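Local structure of L-ornithine N(5)-monooxygenase (Pseudomonas aeruginosa, 3S5W) at residues Pro192-Val197 against Val207-Gln212; Arg199-Asp204 against Glu340-Thr345; Ile230-Gly235 against Val253-Ile258. The protein hydroxylates the side-chain amine of L-ornithine with FAD, NADPH and molecular oxygen, giving N(5)-hydroxyornithine, the first step toward the siderophore pyoverdin. All coordinates share one frame; numbering follows the deposited sequence.

All three contacts lie on the same side of the chain's centre. Contacts 1 and 3 use strands of one parallel sheet, 207-209 and the pair 228-233/253-258, and both touch the bound NADP: R193 and P195 meet the adenine, while G235 bonds the adenosine ribose. Their centres are about 13 Å apart, and their nearest atoms about 5 Å. Contact 2 lies away from the sites, the side chain of A342 being about 11 Å from the nucleotide. Its centre is about 11 Å from that of contact 1, which it touches: V197 CG2 packs at 3.6 Å from A342 N. Contact 3 is nested inside the loop that contact 2 closes.

Contact 1 of 3, residues Pro192-Val197 against Val207-Gln212; sequences PRIPQV and VFHHSQ. With NAP (NADP nicotinamide-adenine-dinucleotide phosphate), chain F.
P192 lays its CB over one face of the H209 imidazole. P192 CB lies 3.6 Å from the ring centroid and 7° off the ring normal, which meets the geometry of a CH-pi contact, and the two side chains cross at about a right angle. On the H209 side, a chi1 of -179° carries the ring toward P192. Further along 192-197, R193 O stands 3.6 Å from H209 ND1 without bonding to it; R193 O instead accepts a hydrogen bond from T373 OG1. I194 CD1 approaches the same H209 ND1 obliquely at 4.2 Å. S211 comes next, its OG 3.8 Å from P192 CG. The Q212 N to H209 O bond (2.8 Å) closes the bend, and Q212 stands at the N-cap of helix 213-217. Beyond P192 the loop turns to the nucleotide: R193 CD is 3.7 Å from NAP N7A, and P195 CB is 3.6 Å from NAP N6A, so the two residues line the adenine pocket. Y375 meets the H209 ring edge-to-face, and F208 bonds through its backbone to V369 and L371. These bonds join 207-209 to strand 368-371; within this chain 207-209 is an outermost strand of the parallel sheet.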
# COMPACT_ATOMS: atom_id res chain seq x y z
N PRO A 192 -4.24 -4.99 6.37
CA PRO A 192 -3.17 -5.65 7.11
C PRO A 192 -3.38 -7.17 7.16
O PRO A 192 -4.47 -7.64 7.51
CB PRO A 192 -3.30 -5.04 8.52
CG PRO A 192 -3.91 -3.66 8.29
CD PRO A 192 -4.80 -3.82 7.09
N ARG A 193 -2.35 -7.93 6.78
CA ARG A 193 -2.39 -9.39 6.91
C ARG A 193 -2.02 -9.81 8.32
O ARG A 193 -0.94 -9.45 8.82
CB ARG A 193 -1.42 -10.03 5.91
CG ARG A 193 -1.39 -11.56 5.97
CD ARG A 193 -0.25 -12.15 5.16
NE ARG A 193 -0.51 -12.06 3.73
CZ ARG A 193 0.31 -11.50 2.85
NH1 ARG A 193 1.46 -10.93 3.23
NH2 ARG A 193 -0.03 -11.49 1.58
N ILE A 194 -2.88 -10.58 8.98
CA ILE A 194 -2.66 -11.02 10.36
C ILE A 194 -2.52 -12.55 10.33
O ILE A 194 -3.48 -13.22 9.92
CB ILE A 194 -3.89 -10.64 11.26
CG1 ILE A 194 -4.23 -9.14 11.13
CG2 ILE A 194 -3.66 -11.03 12.74
CD1 ILE A 194 -3.10 -8.17 11.54
N PRO A 195 -1.35 -13.10 10.74
CA PRO A 195 -1.27 -14.58 10.81
C PRO A 195 -2.35 -15.11 11.77
O PRO A 195 -2.68 -14.46 12.77
CB PRO A 195 0.11 -14.85 11.40
CG PRO A 195 0.93 -13.64 10.99
CD PRO A 195 -0.09 -12.49 11.20
N GLN A 196 -2.89 -16.30 11.48
CA GLN A 196 -4.05 -16.77 12.23
C GLN A 196 -3.81 -16.85 13.73
O GLN A 196 -4.68 -16.51 14.52
CB GLN A 196 -4.62 -18.08 11.65
CG GLN A 196 -6.03 -18.44 12.24
CD GLN A 196 -5.92 -19.00 13.66
OE1 GLN A 196 -4.90 -19.60 14.01
NE2 GLN A 196 -6.97 -18.82 14.47
N VAL A 197 -2.62 -17.29 14.10
CA VAL A 197 -2.24 -17.42 15.52
C VAL A 197 -2.42 -16.12 16.33
O VAL A 197 -2.53 -16.16 17.55
CB VAL A 197 -0.81 -18.04 15.71
CG1 VAL A 197 0.35 -17.10 15.24
CG2 VAL A 197 -0.59 -18.51 17.15
N VAL A 207 -0.12 -6.14 20.83
CA VAL A 207 0.08 -6.76 19.53
C VAL A 207 -0.48 -5.84 18.47
O VAL A 207 -1.64 -5.43 18.55
CB VAL A 207 -0.63 -8.16 19.45
CG1 VAL A 207 -0.40 -8.82 18.07
CG2 VAL A 207 -0.09 -9.07 20.55
N PHE A 208 0.34 -5.46 17.51
CA PHE A 208 -0.12 -4.53 16.48
C PHE A 208 0.60 -4.72 15.19
O PHE A 208 1.75 -5.15 15.19
CB PHE A 208 0.02 -3.05 16.95
CG PHE A 208 1.39 -2.67 17.44
CD1 PHE A 208 1.77 -2.88 18.77
CD2 PHE A 208 2.29 -2.06 16.59
CE1 PHE A 208 3.02 -2.49 19.23
CE2 PHE A 208 3.56 -1.66 17.04
CZ PHE A 208 3.92 -1.87 18.36
N HIS A 209 -0.09 -4.43 14.10
CA HIS A 209 0.48 -4.55 12.76
C HIS A 209 1.39 -3.34 12.49
O HIS A 209 1.16 -2.23 13.03
CB HIS A 209 -0.64 -4.68 11.70
CG HIS A 209 -0.15 -4.85 10.29
ND1 HIS A 209 0.09 -6.08 9.71
CD2 HIS A 209 0.11 -3.93 9.34
CE1 HIS A 209 0.48 -5.91 8.46
NE2 HIS A 209 0.48 -4.62 8.20
N HIS A 210 2.44 -3.58 11.70
CA HIS A 210 3.42 -2.55 11.41
C HIS A 210 2.76 -1.27 10.85
O HIS A 210 3.30 -0.18 11.06
CB HIS A 210 4.47 -3.07 10.41
CG HIS A 210 5.46 -2.03 9.99
ND1 HIS A 210 5.39 -1.39 8.77
CD2 HIS A 210 6.55 -1.52 10.62
CE1 HIS A 210 6.40 -0.53 8.66
NE2 HIS A 210 7.11 -0.59 9.77
N SER A 211 1.64 -1.41 10.14
CA SER A 211 0.89 -0.25 9.61
C SER A 211 0.48 0.75 10.72
O SER A 211 0.20 1.90 10.41
CB SER A 211 -0.36 -0.71 8.82
OG SER A 211 -1.24 -1.42 9.71
N GLN A 212 0.46 0.31 11.98
CA GLN A 212 0.16 1.19 13.12
C GLN A 212 1.36 1.48 14.02
O GLN A 212 1.21 1.91 15.17
CB GLN A 212 -1.02 0.61 13.93
CG GLN A 212 -2.33 0.71 13.15
CD GLN A 212 -2.81 2.15 13.00
OE1 GLN A 212 -2.68 2.75 11.94
NE2 GLN A 212 -3.32 2.74 14.10
PA NAP F . 5.90 -8.54 2.44
O1A NAP F . 7.01 -8.36 1.49
O2A NAP F . 4.74 -9.21 1.89
O5B NAP F . 6.53 -9.20 3.74
C5B NAP F . 5.68 -9.95 4.53
C4B NAP F . 6.61 -10.61 5.53
O4B NAP F . 5.73 -11.17 6.46
C3B NAP F . 7.41 -11.75 4.87
O3B NAP F . 8.62 -11.83 5.61
C2B NAP F . 6.50 -12.95 5.19
O2B NAP F . 7.23 -14.12 5.36
C1B NAP F . 5.92 -12.56 6.58
N9A NAP F . 4.66 -13.28 6.80
C8A NAP F . 3.49 -13.17 6.07
N7A NAP F . 2.56 -14.01 6.58
C5A NAP F . 3.13 -14.67 7.61
C6A NAP F . 2.65 -15.66 8.46
N6A NAP F . 1.41 -16.13 8.32
N1A NAP F . 3.48 -16.15 9.42
C2A NAP F . 4.76 -15.71 9.59
N3A NAP F . 5.25 -14.72 8.74
C4A NAP F . 4.45 -14.23 7.76
O3 NAP F . 5.48 -7.14 3.12
PN NAP F . 6.30 -5.80 3.57
O1N NAP F . 5.29 -4.95 4.29
O2N NAP F . 7.58 -6.11 4.28
O5D NAP F . 6.54 -5.23 2.08
C5D NAP F . 7.70 -4.68 1.49
C4D NAP F . 7.07 -3.66 0.56
O4D NAP F . 7.81 -2.50 0.31
C3D NAP F . 6.69 -4.10 -0.85
O3D NAP F . 5.74 -5.15 -0.83
C2D NAP F . 6.20 -2.76 -1.40
O2D NAP F . 4.81 -2.47 -1.27
C1D NAP F . 6.99 -1.74 -0.57
P2B NAP F . 7.33 -15.29 4.23
O1X NAP F . 7.81 -16.46 5.07
O2X NAP F . 8.35 -14.74 3.25
O3X NAP F . 5.98 -15.46 3.59

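Contact 2 of 3, residues Arg199-Asp204 against Glu340-Thr345; sequences RALKGD and ERATAT
D204 brings its carboxylate to A344, with OD2 3.6 Å from A344 CB, while OD1 forms a salt bridge with the NE of R206. The same arginine uses NH1 to bond T345 O, so its guanidinium links the carboxylate of 199-204 to the backbone of strand 337-345. A chi1 of -166° swings the D204 carboxylate toward the strand.

Next to this polar end sits L201, whose forked tip carries most of the packing. CD1 meets A342 CB at 3.6 Å, and CD2 meets A344 CB at the same 3.6 Å. The two methyls rest on A342 and A344, which both face the loop, while the CB of T343 points away. D204 N bonds L201 O at 2.9 Å, closing a type II beta turn from L201 to D204 that brings both contacting residues to the same side. G203 occupies its third position with a positive phi of 96°, as this turn type commonly has.

The contact lays the 199-204 loop, between strands 191-192 and 207-209, against an outermost strand of the three-stranded antiparallel sheet. L201 and D204 also reach I349 of neighbouring strand 348-355, and A342 packs on L351 of that strand and on F198.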
# COMPACT_ATOMS: atom_id res chain seq x y z
N ARG A 199 -4.89 -13.83 15.64
CA ARG A 199 -6.27 -13.30 15.50
C ARG A 199 -7.03 -13.19 16.82
O ARG A 199 -7.83 -12.25 17.03
CB ARG A 199 -7.04 -14.09 14.43
CG ARG A 199 -6.49 -13.80 13.03
CD ARG A 199 -6.96 -14.73 11.95
NE ARG A 199 -6.08 -14.62 10.78
CZ ARG A 199 -6.24 -15.29 9.65
NH1 ARG A 199 -7.26 -16.14 9.51
NH2 ARG A 199 -5.38 -15.12 8.66
N ALA A 200 -6.78 -14.15 17.71
CA ALA A 200 -7.38 -14.18 19.07
C ALA A 200 -6.93 -13.01 19.93
O ALA A 200 -7.55 -12.70 20.94
CB ALA A 200 -7.05 -15.46 19.77
N LEU A 201 -5.83 -12.37 19.53
CA LEU A 201 -5.26 -11.28 20.31
C LEU A 201 -5.67 -9.92 19.78
O LEU A 201 -5.15 -8.89 20.26
CB LEU A 201 -3.72 -11.42 20.41
CG LEU A 201 -3.17 -12.44 21.42
CD1 LEU A 201 -1.74 -12.89 21.10
CD2 LEU A 201 -3.20 -11.84 22.82
N LYS A 202 -6.59 -9.90 18.80
CA LYS A 202 -7.16 -8.65 18.31
C LYS A 202 -7.69 -7.88 19.52
O LYS A 202 -8.37 -8.46 20.37
CB LYS A 202 -8.29 -8.90 17.28
CG LYS A 202 -9.01 -7.62 16.79
CD LYS A 202 -10.10 -7.89 15.73
CE LYS A 202 -11.25 -8.75 16.28
NZ LYS A 202 -12.10 -9.32 15.19
N GLY A 203 -7.36 -6.61 19.62
CA GLY A 203 -7.86 -5.83 20.74
C GLY A 203 -6.91 -5.74 21.90
O GLY A 203 -7.09 -4.89 22.78
N ASP A 204 -5.89 -6.60 21.92
CA ASP A 204 -4.81 -6.47 22.89
C ASP A 204 -3.79 -5.48 22.30
O ASP A 204 -3.17 -5.75 21.26
CB ASP A 204 -4.15 -7.84 23.17
CG ASP A 204 -3.27 -7.82 24.41
OD1 ASP A 204 -2.44 -6.89 24.58
OD2 ASP A 204 -3.37 -8.77 25.21
N GLU A 340 3.95 -20.77 17.04
CA GLU A 340 2.96 -21.87 17.10
C GLU A 340 1.78 -21.56 18.02
O GLU A 340 0.69 -22.06 17.81
CB GLU A 340 3.62 -23.17 17.56
CG GLU A 340 4.47 -23.78 16.50
CD GLU A 340 4.75 -25.28 16.75
OE1 GLU A 340 4.44 -25.82 17.85
OE2 GLU A 340 5.28 -25.88 15.82
N ARG A 341 2.01 -20.71 19.02
CA ARG A 341 0.97 -20.29 19.95
C ARG A 341 1.31 -18.86 20.40
O ARG A 341 2.47 -18.52 20.57
CB ARG A 341 0.93 -21.25 21.18
CG ARG A 341 -0.20 -20.91 22.20
CD ARG A 341 -0.18 -21.71 23.53
NE ARG A 341 1.14 -21.90 24.15
CZ ARG A 341 1.82 -21.00 24.86
NH1 ARG A 341 1.35 -19.77 25.04
NH2 ARG A 341 3.00 -21.30 25.38
N ALA A 342 0.29 -18.02 20.60
CA ALA A 342 0.52 -16.69 21.18
C ALA A 342 -0.55 -16.46 22.23
O ALA A 342 -1.74 -16.60 21.93
CB ALA A 342 0.45 -15.62 20.09
N THR A 343 -0.13 -16.16 23.46
CA THR A 343 -1.06 -16.08 24.57
C THR A 343 -0.84 -14.78 25.35
O THR A 343 0.30 -14.45 25.67
CB THR A 343 -0.87 -17.30 25.56
OG1 THR A 343 -0.86 -18.53 24.81
CG2 THR A 343 -1.99 -17.34 26.62
N ALA A 344 -1.92 -14.06 25.64
CA ALA A 344 -1.88 -12.93 26.56
C ALA A 344 -1.70 -13.42 28.00
O ALA A 344 -2.43 -14.30 28.45
CB ALA A 344 -3.17 -12.09 26.46
N THR A 345 -0.71 -12.86 28.71
CA THR A 345 -0.53 -13.08 30.15
C THR A 345 -0.36 -11.72 30.85
O THR A 345 -0.11 -10.68 30.20
CB THR A 345 0.69 -14.00 30.50
OG1 THR A 345 1.93 -13.30 30.28
CG2 THR A 345 0.71 -15.33 29.72

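Contact 3 of 3, residues Ile230-Gly235 against Val253-Ile258; sequences IAIIGG and VQADMI. With NAP (NADP nicotinamide-adenine-dinucleotide phosphate), chain F.
I258 packs its CD1 against A231 CB at 3.8 Å on one face of the sheet. On the same face I233 lies alongside it, pointing the same way: with chi2 at -51° its chain folds over, bringing CD1 to 3.9 Å from I258 CB. The other face carries I230 and I232, and CD1 of I230 meets V253 CG1 at 3.8 Å.

Between these layers the backbones form a parallel ladder, their axes 4.7 Å apart and 22° from parallel. I232 is held through both its N-H and its C=O: its N bonds D256 O (2.8 Å, 176° at the hydrogen), and its O accepts from I258 N at 2.7 Å. I230 is bonded likewise to Q254 and D256.

At the C-terminal edge G234 N bonds I258 O, while G234 O is buried with no partner in the model. G235 N donates to NAP O3B at 2.8 Å: the glycine-rich turn offers a backbone amide to the adenosine ribose, consistent with a Rossmann-type GxGxxA pattern. D256 OD2 pairs with R334 and Y366.

Helix 237-249 connects the strands in a beta-alpha-beta unit and covers the I232/M257 face, F243 touching both; A231 and I258 face L351 of strand 348-355, and strand 368-371 bonds the far edge of 228-233.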
# COMPACT_ATOMS: atom_id res chain seq x y z
N ILE A 230 10.67 -6.69 22.59
CA ILE A 230 9.69 -6.62 21.53
C ILE A 230 9.99 -7.64 20.45
O ILE A 230 11.14 -7.75 19.98
CB ILE A 230 9.65 -5.17 20.91
CG1 ILE A 230 9.23 -4.18 22.01
CG2 ILE A 230 8.72 -5.15 19.67
CD1 ILE A 230 9.06 -2.70 21.59
N ALA A 231 8.96 -8.39 20.05
CA ALA A 231 9.08 -9.32 18.92
C ALA A 231 8.60 -8.66 17.64
O ALA A 231 7.58 -8.01 17.63
CB ALA A 231 8.25 -10.63 19.17
N ILE A 232 9.35 -8.85 16.55
CA ILE A 232 8.92 -8.44 15.24
C ILE A 232 8.71 -9.69 14.43
O ILE A 232 9.66 -10.47 14.23
CB ILE A 232 10.00 -7.58 14.52
CG1 ILE A 232 10.30 -6.30 15.32
CG2 ILE A 232 9.52 -7.25 13.09
CD1 ILE A 232 11.60 -5.59 14.89
N ILE A 233 7.47 -9.90 13.95
CA ILE A 233 7.17 -11.05 13.07
C ILE A 233 7.31 -10.67 11.58
O ILE A 233 6.61 -9.78 11.11
CB ILE A 233 5.74 -11.62 13.33
CG1 ILE A 233 5.49 -11.80 14.86
CG2 ILE A 233 5.48 -12.91 12.48
CD1 ILE A 233 6.57 -12.59 15.66
N GLY A 234 8.18 -11.37 10.85
CA GLY A 234 8.34 -11.14 9.40
C GLY A 234 9.80 -10.88 9.04
O GLY A 234 10.66 -10.66 9.92
N GLY A 235 10.08 -10.85 7.75
CA GLY A 235 11.46 -10.73 7.27
C GLY A 235 11.57 -9.90 6.02
O GLY A 235 12.55 -10.00 5.32
N VAL A 253 14.98 -1.11 24.32
CA VAL A 253 14.26 -2.24 23.70
C VAL A 253 15.25 -3.30 23.23
O VAL A 253 16.22 -2.98 22.53
CB VAL A 253 13.39 -1.79 22.51
CG1 VAL A 253 12.84 -3.01 21.73
CG2 VAL A 253 12.23 -0.95 23.00
N GLN A 254 14.99 -4.55 23.63
CA GLN A 254 15.62 -5.74 23.05
C GLN A 254 14.68 -6.33 22.01
O GLN A 254 13.55 -6.76 22.34
CB GLN A 254 15.85 -6.79 24.14
CG GLN A 254 16.89 -6.42 25.19
CD GLN A 254 17.11 -7.60 26.11
OE1 GLN A 254 16.42 -7.74 27.10
NE2 GLN A 254 18.02 -8.51 25.73
N ALA A 255 15.09 -6.28 20.74
CA ALA A 255 14.24 -6.71 19.62
C ALA A 255 14.65 -8.10 19.09
O ALA A 255 15.85 -8.40 18.95
CB ALA A 255 14.27 -5.66 18.47
N ASP A 256 13.64 -8.95 18.82
CA ASP A 256 13.84 -10.25 18.18
C ASP A 256 13.15 -10.22 16.83
O ASP A 256 11.93 -10.02 16.76
CB ASP A 256 13.21 -11.40 19.00
CG ASP A 256 13.93 -11.68 20.31
OD1 ASP A 256 14.78 -10.86 20.77
OD2 ASP A 256 13.63 -12.75 20.90
N MET A 257 13.89 -10.43 15.74
CA MET A 257 13.25 -10.59 14.45
C MET A 257 12.92 -12.06 14.34
O MET A 257 13.82 -12.93 14.38
CB MET A 257 14.14 -10.21 13.28
CG MET A 257 14.59 -8.79 13.30
SD MET A 257 15.42 -8.29 11.76
CE MET A 257 14.07 -8.28 10.59
N ILE A 258 11.63 -12.34 14.21
CA ILE A 258 11.17 -13.72 14.15
C ILE A 258 10.63 -13.97 12.75
O ILE A 258 9.55 -13.50 12.41
CB ILE A 258 10.12 -14.03 15.26
CG1 ILE A 258 10.70 -13.71 16.65
CG2 ILE A 258 9.61 -15.51 15.12
CD1 ILE A 258 9.71 -13.83 17.81
PA NAP F . 5.90 -8.54 2.44
O1A NAP F . 7.01 -8.36 1.49
O2A NAP F . 4.74 -9.21 1.89
O5B NAP F . 6.53 -9.20 3.74
C5B NAP F . 5.68 -9.95 4.53
C4B NAP F . 6.61 -10.61 5.53
O4B NAP F . 5.73 -11.17 6.46
C3B NAP F . 7.41 -11.75 4.87
O3B NAP F . 8.62 -11.83 5.61
C2B NAP F . 6.50 -12.95 5.19
O2B NAP F . 7.23 -14.12 5.36
C1B NAP F . 5.92 -12.56 6.58
N9A NAP F . 4.66 -13.28 6.80
C8A NAP F . 3.49 -13.17 6.07
N7A NAP F . 2.56 -14.01 6.58
C5A NAP F . 3.13 -14.67 7.61
C6A NAP F . 2.65 -15.66 8.46
N6A NAP F . 1.41 -16.13 8.32
N1A NAP F . 3.48 -16.15 9.42
C2A NAP F . 4.76 -15.71 9.59
N3A NAP F . 5.25 -14.72 8.74
C4A NAP F . 4.45 -14.23 7.76
O3 NAP F . 5.48 -7.14 3.12
PN NAP F . 6.30 -5.80 3.57
O1N NAP F . 5.29 -4.95 4.29
O2N NAP F . 7.58 -6.11 4.28
O5D NAP F . 6.54 -5.23 2.08
C5D NAP F . 7.70 -4.68 1.49
C4D NAP F . 7.07 -3.66 0.56
O4D NAP F . 7.81 -2.50 0.31
C3D NAP F . 6.69 -4.10 -0.85
O3D NAP F . 5.74 -5.15 -0.83
C2D NAP F . 6.20 -2.76 -1.40
O2D NAP F . 4.81 -2.47 -1.27
C1D NAP F . 6.99 -1.74 -0.57
P2B NAP F . 7.33 -15.29 4.23
O1X NAP F . 7.81 -16.46 5.07
O2X NAP F . 8.35 -14.74 3.25
O3X NAP F . 5.98 -15.46 3.59